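Metallo-beta-lactamase (Pseudomonas stutzeri, PDB 4ZEJ) probably hydrolyses beta-lactam antibiotics to substituted beta-amino acids, as a zinc-dependent class B beta-lactamase of the periplasm. Local coordinates at residues 15-20 with 31-36; 45-50 with 72-77; 84-89 with 109-114. All coordinates share one frame; numbering follows the deposited sequence.

Contact 1: 15-20 with 31-36; sequences IFLHTS and SSNGLV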
# COMPACT_ATOMS: atom_id res chain seq x y z
N ILE A 15 11.26 9.12 4.49
CA ILE A 15 10.47 8.06 3.84
C ILE A 15 11.25 6.76 3.80
O ILE A 15 12.36 6.70 3.24
CB ILE A 15 10.05 8.45 2.39
CG1 ILE A 15 9.29 9.78 2.38
CG2 ILE A 15 9.23 7.32 1.75
CD1 ILE A 15 7.93 9.80 3.06
N PHE A 16 10.67 5.72 4.39
CA PHE A 16 11.31 4.41 4.46
C PHE A 16 10.42 3.35 3.83
O PHE A 16 9.21 3.36 4.03
CB PHE A 16 11.59 4.06 5.92
CG PHE A 16 12.58 4.99 6.57
CD1 PHE A 16 13.93 4.66 6.60
CD2 PHE A 16 12.17 6.21 7.09
CE1 PHE A 16 14.86 5.52 7.18
CE2 PHE A 16 13.09 7.09 7.65
CZ PHE A 16 14.43 6.75 7.70
N LEU A 17 11.05 2.47 3.07
CA LEU A 17 10.38 1.34 2.43
C LEU A 17 10.57 0.12 3.30
O LEU A 17 11.70 -0.19 3.69
CB LEU A 17 11.03 1.08 1.07
CG LEU A 17 10.46 -0.08 0.25
CD1 LEU A 17 9.14 0.34 -0.35
CD2 LEU A 17 11.46 -0.46 -0.84
N HIS A 18 9.47 -0.55 3.65
CA HIS A 18 9.56 -1.83 4.32
C HIS A 18 9.21 -2.95 3.35
O HIS A 18 8.26 -2.84 2.58
CB HIS A 18 8.77 -1.89 5.65
CG HIS A 18 7.28 -1.77 5.54
ND1 HIS A 18 6.47 -2.83 5.19
CD2 HIS A 18 6.44 -0.76 5.86
CE1 HIS A 18 5.21 -2.46 5.25
NE2 HIS A 18 5.16 -1.21 5.67
N THR A 19 10.04 -3.99 3.36
CA THR A 19 9.88 -5.14 2.48
C THR A 19 9.73 -6.37 3.35
O THR A 19 10.56 -6.63 4.23
CB THR A 19 11.09 -5.31 1.55
OG1 THR A 19 11.31 -4.11 0.81
CG2 THR A 19 10.85 -6.46 0.56
N SER A 20 8.65 -7.12 3.11
CA SER A 20 8.41 -8.38 3.78
C SER A 20 7.93 -9.39 2.77
O SER A 20 7.66 -9.04 1.60
CB SER A 20 7.41 -8.23 4.93
OG SER A 20 6.15 -7.77 4.46
N SER A 31 7.76 -10.95 -2.49
CA SER A 31 8.12 -9.74 -1.76
C SER A 31 6.98 -8.72 -1.85
O SER A 31 6.26 -8.66 -2.84
CB SER A 31 9.41 -9.13 -2.31
OG SER A 31 9.24 -8.74 -3.64
N SER A 32 6.81 -7.94 -0.80
CA SER A 32 5.72 -6.99 -0.68
C SER A 32 6.22 -5.70 -0.03
O SER A 32 7.01 -5.77 0.92
CB SER A 32 4.63 -7.60 0.20
OG SER A 32 3.51 -6.77 0.24
N ASN A 33 5.77 -4.55 -0.55
CA ASN A 33 6.24 -3.22 -0.13
C ASN A 33 5.21 -2.43 0.64
O ASN A 33 4.02 -2.43 0.30
CB ASN A 33 6.59 -2.38 -1.35
CG ASN A 33 7.60 -3.04 -2.26
OD1 ASN A 33 8.41 -3.87 -1.82
ND2 ASN A 33 7.57 -2.69 -3.54
N GLY A 34 5.67 -1.72 1.66
CA GLY A 34 4.90 -0.67 2.31
C GLY A 34 5.85 0.43 2.73
O GLY A 34 7.04 0.36 2.42
N LEU A 35 5.33 1.45 3.40
CA LEU A 35 6.14 2.60 3.81
C LEU A 35 6.01 2.89 5.29
O LEU A 35 5.00 2.56 5.92
CB LEU A 35 5.75 3.88 3.07
CG LEU A 35 5.82 3.96 1.56
CD1 LEU A 35 5.31 5.33 1.09
CD2 LEU A 35 7.25 3.70 1.11
N VAL A 36 7.05 3.53 5.83
CA VAL A 36 6.92 4.34 7.04
C VAL A 36 7.18 5.78 6.63
O VAL A 36 8.23 6.07 6.04
CB VAL A 36 7.91 3.93 8.15
CG1 VAL A 36 7.69 4.77 9.41
CG2 VAL A 36 7.79 2.45 8.50
O HOH W 1 6.10 -5.18 3.63
O HOH W 2 11.12 -3.99 -1.83

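Contact 2: 45-50 with 72-77; sequences IVDTPW and SVSTHW. With ZN (zinc ion), chain D.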
# COMPACT_ATOMS: atom_id res chain seq x y z
N ILE A 45 2.32 4.31 9.17
CA ILE A 45 2.59 3.13 8.36
C ILE A 45 1.63 3.09 7.16
O ILE A 45 0.43 3.23 7.35
CB ILE A 45 2.44 1.83 9.22
CG1 ILE A 45 3.55 1.77 10.28
CG2 ILE A 45 2.50 0.59 8.34
CD1 ILE A 45 3.28 0.81 11.42
N VAL A 46 2.16 2.91 5.95
CA VAL A 46 1.35 2.71 4.75
C VAL A 46 1.49 1.24 4.37
O VAL A 46 2.56 0.81 3.89
CB VAL A 46 1.75 3.64 3.57
CG1 VAL A 46 0.84 3.41 2.37
CG2 VAL A 46 1.71 5.11 4.00
N ASP A 47 0.42 0.48 4.61
CA ASP A 47 0.34 -0.98 4.48
C ASP A 47 1.19 -1.75 5.49
O ASP A 47 2.33 -1.42 5.76
CB ASP A 47 0.61 -1.43 3.05
CG ASP A 47 -0.51 -1.05 2.10
OD1 ASP A 47 -1.69 -1.06 2.52
OD2 ASP A 47 -0.22 -0.80 0.92
N THR A 48 0.60 -2.80 6.06
CA THR A 48 1.29 -3.59 7.04
C THR A 48 2.22 -4.57 6.35
O THR A 48 2.02 -4.90 5.17
CB THR A 48 0.34 -4.38 7.97
OG1 THR A 48 -0.24 -5.49 7.29
CG2 THR A 48 -0.75 -3.49 8.54
N PRO A 49 3.24 -5.06 7.09
CA PRO A 49 3.94 -6.25 6.63
C PRO A 49 3.00 -7.44 6.52
O PRO A 49 1.86 -7.39 6.99
CB PRO A 49 4.99 -6.47 7.71
CG PRO A 49 5.23 -5.10 8.26
CD PRO A 49 3.87 -4.49 8.28
N TRP A 50 3.50 -8.50 5.92
CA TRP A 50 2.68 -9.65 5.55
C TRP A 50 2.59 -10.70 6.66
O TRP A 50 2.15 -11.81 6.39
CB TRP A 50 3.26 -10.25 4.26
CG TRP A 50 2.29 -10.97 3.35
CD1 TRP A 50 1.09 -11.57 3.68
CD2 TRP A 50 2.48 -11.19 1.96
NE1 TRP A 50 0.53 -12.13 2.56
CE2 TRP A 50 1.36 -11.92 1.49
CE3 TRP A 50 3.50 -10.85 1.06
CZ2 TRP A 50 1.24 -12.32 0.17
CZ3 TRP A 50 3.37 -11.25 -0.25
CH2 TRP A 50 2.24 -11.96 -0.69
N SER A 72 -1.68 3.16 11.08
CA SER A 72 -1.46 2.55 9.77
C SER A 72 -2.66 2.77 8.87
O SER A 72 -3.78 2.91 9.35
CB SER A 72 -1.23 1.04 9.91
OG SER A 72 -2.42 0.37 10.29
N VAL A 73 -2.42 2.78 7.56
CA VAL A 73 -3.51 2.71 6.57
C VAL A 73 -3.21 1.57 5.61
O VAL A 73 -2.04 1.35 5.28
CB VAL A 73 -3.71 4.03 5.80
CG1 VAL A 73 -2.51 4.39 4.92
CG2 VAL A 73 -4.97 3.98 4.95
N SER A 74 -4.25 0.84 5.20
CA SER A 74 -4.12 -0.25 4.23
C SER A 74 -4.78 0.16 2.91
O SER A 74 -5.84 0.80 2.91
CB SER A 74 -4.72 -1.55 4.75
OG SER A 74 -4.00 -2.01 5.88
N THR A 75 -4.15 -0.19 1.79
CA THR A 75 -4.53 0.33 0.46
C THR A 75 -5.43 -0.60 -0.36
O THR A 75 -5.97 -0.19 -1.37
CB THR A 75 -3.30 0.74 -0.36
OG1 THR A 75 -2.43 -0.39 -0.53
CG2 THR A 75 -2.53 1.87 0.35
N HIS A 76 -5.58 -1.86 0.07
CA HIS A 76 -6.74 -2.69 -0.31
C HIS A 76 -6.83 -3.85 0.69
O HIS A 76 -6.02 -3.92 1.59
CB HIS A 76 -6.74 -3.15 -1.79
CG HIS A 76 -5.74 -4.19 -2.13
ND1 HIS A 76 -4.41 -3.89 -2.35
CD2 HIS A 76 -5.86 -5.52 -2.35
CE1 HIS A 76 -3.76 -5.00 -2.66
NE2 HIS A 76 -4.62 -5.99 -2.66
N TRP A 77 -7.82 -4.72 0.55
CA TRP A 77 -8.14 -5.67 1.63
C TRP A 77 -7.25 -6.91 1.75
O TRP A 77 -7.26 -7.56 2.79
CB TRP A 77 -9.61 -6.07 1.58
CG TRP A 77 -9.99 -7.04 0.49
CD1 TRP A 77 -10.31 -6.75 -0.79
CD2 TRP A 77 -10.12 -8.46 0.63
NE1 TRP A 77 -10.64 -7.90 -1.48
CE2 TRP A 77 -10.53 -8.96 -0.62
CE3 TRP A 77 -9.93 -9.36 1.69
CZ2 TRP A 77 -10.74 -10.34 -0.85
CZ3 TRP A 77 -10.15 -10.72 1.46
CH2 TRP A 77 -10.55 -11.19 0.20
ZN ZN D . -4.34 -7.81 -3.79
O HOH W 3 -3.72 -10.08 -4.70

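Contact 3: 84-89 with 109-114; sequences GIKWLN and KKEPAK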
# COMPACT_ATOMS: atom_id res chain seq x y z
N GLY A 84 -1.21 -7.37 9.36
CA GLY A 84 -0.89 -6.85 10.70
C GLY A 84 -1.95 -6.02 11.39
O GLY A 84 -1.70 -5.53 12.51
N ILE A 85 -3.12 -5.83 10.79
CA ILE A 85 -4.17 -5.01 11.39
C ILE A 85 -4.60 -5.52 12.77
O ILE A 85 -4.76 -4.73 13.70
CB ILE A 85 -5.40 -4.83 10.45
CG1 ILE A 85 -5.03 -3.86 9.32
CG2 ILE A 85 -6.62 -4.31 11.22
CD1 ILE A 85 -6.14 -3.60 8.31
N LYS A 86 -4.82 -6.83 12.90
CA LYS A 86 -5.22 -7.41 14.19
C LYS A 86 -4.16 -7.15 15.27
O LYS A 86 -4.49 -6.70 16.38
CB LYS A 86 -5.49 -8.91 14.04
CG LYS A 86 -5.82 -9.60 15.35
CD LYS A 86 -6.30 -11.01 15.09
CE LYS A 86 -6.45 -11.77 16.39
NZ LYS A 86 -7.45 -11.15 17.29
N TRP A 87 -2.89 -7.40 14.92
CA TRP A 87 -1.77 -7.14 15.83
C TRP A 87 -1.75 -5.68 16.28
O TRP A 87 -1.62 -5.41 17.48
CB TRP A 87 -0.43 -7.52 15.20
CG TRP A 87 0.72 -7.59 16.18
CD1 TRP A 87 1.20 -8.71 16.80
CD2 TRP A 87 1.51 -6.49 16.67
NE1 TRP A 87 2.25 -8.38 17.63
CE2 TRP A 87 2.46 -7.03 17.56
CE3 TRP A 87 1.51 -5.11 16.42
CZ2 TRP A 87 3.39 -6.23 18.22
CZ3 TRP A 87 2.45 -4.33 17.07
CH2 TRP A 87 3.37 -4.89 17.96
N LEU A 88 -1.91 -4.77 15.32
CA LEU A 88 -1.93 -3.33 15.63
C LEU A 88 -3.11 -2.98 16.54
O LEU A 88 -2.93 -2.28 17.55
CB LEU A 88 -1.96 -2.49 14.34
CG LEU A 88 -0.68 -2.58 13.49
CD1 LEU A 88 -0.88 -2.01 12.10
CD2 LEU A 88 0.51 -1.90 14.14
N ASN A 89 -4.30 -3.48 16.19
CA ASN A 89 -5.50 -3.28 17.02
C ASN A 89 -5.27 -3.74 18.46
O ASN A 89 -5.58 -3.00 19.41
CB ASN A 89 -6.74 -4.00 16.44
CG ASN A 89 -7.24 -3.37 15.14
OD1 ASN A 89 -6.88 -2.24 14.79
ND2 ASN A 89 -8.06 -4.12 14.41
N LYS A 109 -14.29 -12.52 6.67
CA LYS A 109 -14.02 -12.90 8.07
C LYS A 109 -12.62 -12.50 8.54
O LYS A 109 -11.91 -13.26 9.20
CB LYS A 109 -14.30 -14.39 8.29
CG LYS A 109 -15.75 -14.78 8.04
CD LYS A 109 -15.98 -16.27 8.22
CE LYS A 109 -17.41 -16.59 8.61
NZ LYS A 109 -17.61 -18.04 8.91
N LYS A 110 -12.23 -11.27 8.18
CA LYS A 110 -10.97 -10.70 8.61
C LYS A 110 -11.22 -9.58 9.59
O LYS A 110 -12.26 -8.92 9.58
CB LYS A 110 -10.17 -10.17 7.41
CG LYS A 110 -9.95 -11.18 6.30
CD LYS A 110 -9.17 -12.39 6.76
CE LYS A 110 -8.75 -13.26 5.59
NZ LYS A 110 -7.99 -14.45 6.04
N GLU A 111 -10.23 -9.34 10.43
CA GLU A 111 -10.25 -8.23 11.37
C GLU A 111 -10.27 -6.91 10.60
O GLU A 111 -9.39 -6.69 9.77
CB GLU A 111 -9.01 -8.32 12.25
CG GLU A 111 -9.16 -7.68 13.58
CD GLU A 111 -10.20 -8.37 14.43
OE1 GLU A 111 -11.24 -7.74 14.68
OE2 GLU A 111 -10.00 -9.55 14.81
N PRO A 112 -11.28 -6.04 10.83
CA PRO A 112 -11.32 -4.77 10.10
C PRO A 112 -10.44 -3.73 10.77
O PRO A 112 -10.06 -3.89 11.94
CB PRO A 112 -12.79 -4.37 10.19
CG PRO A 112 -13.26 -4.96 11.47
CD PRO A 112 -12.48 -6.23 11.66
N ALA A 113 -10.12 -2.67 10.04
CA ALA A 113 -9.43 -1.52 10.62
C ALA A 113 -10.36 -0.85 11.64
O ALA A 113 -11.58 -0.94 11.52
CB ALA A 113 -9.01 -0.53 9.54
N LYS A 114 -9.78 -0.23 12.67
CA LYS A 114 -10.58 0.39 13.73
C LYS A 114 -11.34 1.62 13.22
O LYS A 114 -12.46 1.89 13.67
CB LYS A 114 -9.72 0.77 14.94
CG LYS A 114 -10.48 1.51 16.03
CD LYS A 114 -9.65 1.76 17.28
CE LYS A 114 -10.45 2.56 18.29
NZ LYS A 114 -9.56 3.40 19.14

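Contact 1: 15-20 with 31-36
His18 lays one face of its imidazole over Gly34, its pairing partner across two antiparallel strands. The CA of Gly34 stands 3.6 Å from the centroid of the His18 ring, a CH-pi contact over the face. CG of His18 lies between the backbone N and the carbonyl carbon (chi1 66°), and this turns the ring back across the neighbouring strand. Gly34 has no side chain, so the ring can lie directly on its backbone. Water 1 bridges the ring to Ser20 and Ser32. It lies 2.8 Å from His18 ND1 and 2.7 Å from Ser20 OG, and donates to Ser32 O. His18 NE2 makes a weak hydrogen bond to Asp47 O, and Ser20 OG also bonds Trp50 N.

The other face carries Leu17, Thr19, Asn33 and Leu35. CD1 of Leu17 reaches CD2 of Leu35 at 4.1 Å. Thr19 and Asn33 lie side by side, and water 2 donates to both Thr19 OG1 (2.6 Å) and Asn33 OD1 (2.7 Å). Asn33 ND2 bonds Pro197 O and Gly200 O.

Phe16-Val36, His18-Gly34 and Ser20-Ser32 are hydrogen-bonded pairs of this beta hairpin. The Ser32 side chain lies close to Asp80 and His199 of the second zinc site, and Ser31 O is hydrogen-bonded to His199 ND1. Strands 7-12 and 42-46 flank the hairpin. Helix 52-64 covers the His18 and Val36 face through Leu58, while Phe154 of strand 152-156 meets Leu35 on the opposite face.

Contact 2: 45-50 with 72-77
The carboxylate of Asp47 is the flat group that spans this contact, and both of its oxygens take bonds from Thr75. OD1 accepts the backbone N of Thr75 at 2.7 Å, and OD2 accepts Thr75 OG1, also at 2.7 Å. Each oxygen uses its syn lone pair, so the two bonds fix the rotation of the group. OG1 of Thr75 lies between its backbone N and carbonyl carbon (chi1 59°), which places the hydroxyl on the same side as its own N-H. The two side chains cross at about a right angle. Asp47 OD2 also forms a salt bridge with Arg81. This second partner would be expected to stabilise the charged carboxylate.

The other flat group is the imidazole of His76, one residue beyond Thr75. Its NE2 binds a zinc ion at 2.2 Å, with His78 and His138 completing the histidine ligands. The His138 ring meets it edge-to-face. Asp47 thus holds the residue just before a zinc ligand.

Upstream, the strands run parallel. Val73 N bonds Ile45 O at 2.9 Å, and Asp47 N bonds Val73 O at 2.7 Å. CG1 of Val46 packs on CG1 of Val73. These strands, 42-46 and 68-73, are joined by helix 52-64 in a beta-alpha-beta unit. Ile62 of that helix packs on Ile45, strand 30-39 borders strand 42-46, and strand 95-98 borders strand 68-73.

Contact 3: 84-89 with 109-114
Ile85 opens the contact from the first turn of helix 85-90, with its CB directed at segment 109-114. With CG1 anti to the carbonyl carbon (chi1 -74°), CG2 of Ile85 is the branch that meets the backbone, 3.5 Å from Pro112 O. The other branch ends in CD1, which packs loosely on Ala113 CB at 4.4 Å. Thr95 of strand 95-98 touches both Ile85 and Ala113.

Lys86 crosses Glu111 obliquely. The two meet mainly through their aliphatic parts, with Lys86 CB 3.9 Å from Glu111 CG. The Glu111 chain bends at chi2 (64°), and its OE2 comes to 3.9 Å from Lys86 NZ. This salt bridge is long, and both residues are solvent-exposed, so it is probably weak. Lys86 NZ also has a long, weak ion pair with Asp90.

The second segment follows helix 99-107. Lys109, with positive phi, is the C-prime residue of the Schellman motif that ends this helix. The chain then runs past helix 85-90 and leads into strand 115-117, an outermost strand of the seven-stranded sheet. Pro112 turns away from helix 85-90 and packs on Asn102 and Lys106.

Asn89 lies one turn beyond Ile85, on the same side of its helix. Its ND2 donates to Pro112 O at 3.2 Å, with the acceptor close to the amide plane. Its OD1 bonds Thr95 OG1, which also accepts Lys114 N. The Asn89 amide and Glu111 carboxylate planes stand 78° apart.

Overall arrangement
The three contacts follow one another along the chain, across one layer of the metallo-beta-lactamase alpha-beta/beta-alpha fold. Contacts 1 and 2 lie in the same seven-stranded sheet, with centres about 10 Å apart. They meet where strand 30-39 borders strand 42-46, through a probable hydrogen bond from Val46 N to Leu35 O. Contact 3 is also about 10 Å from contact 2, between centres, and Gly84 N probably bonds Thr48 OG1. Contacts 1 and 3 do not touch; their centres are about 19 Å apart. Contact 2 carries the zinc ligand His76 in the loop after strand 68-73. Contact 3 is more peripheral, with the Ile85 side chain about 13 Å from a zinc ion.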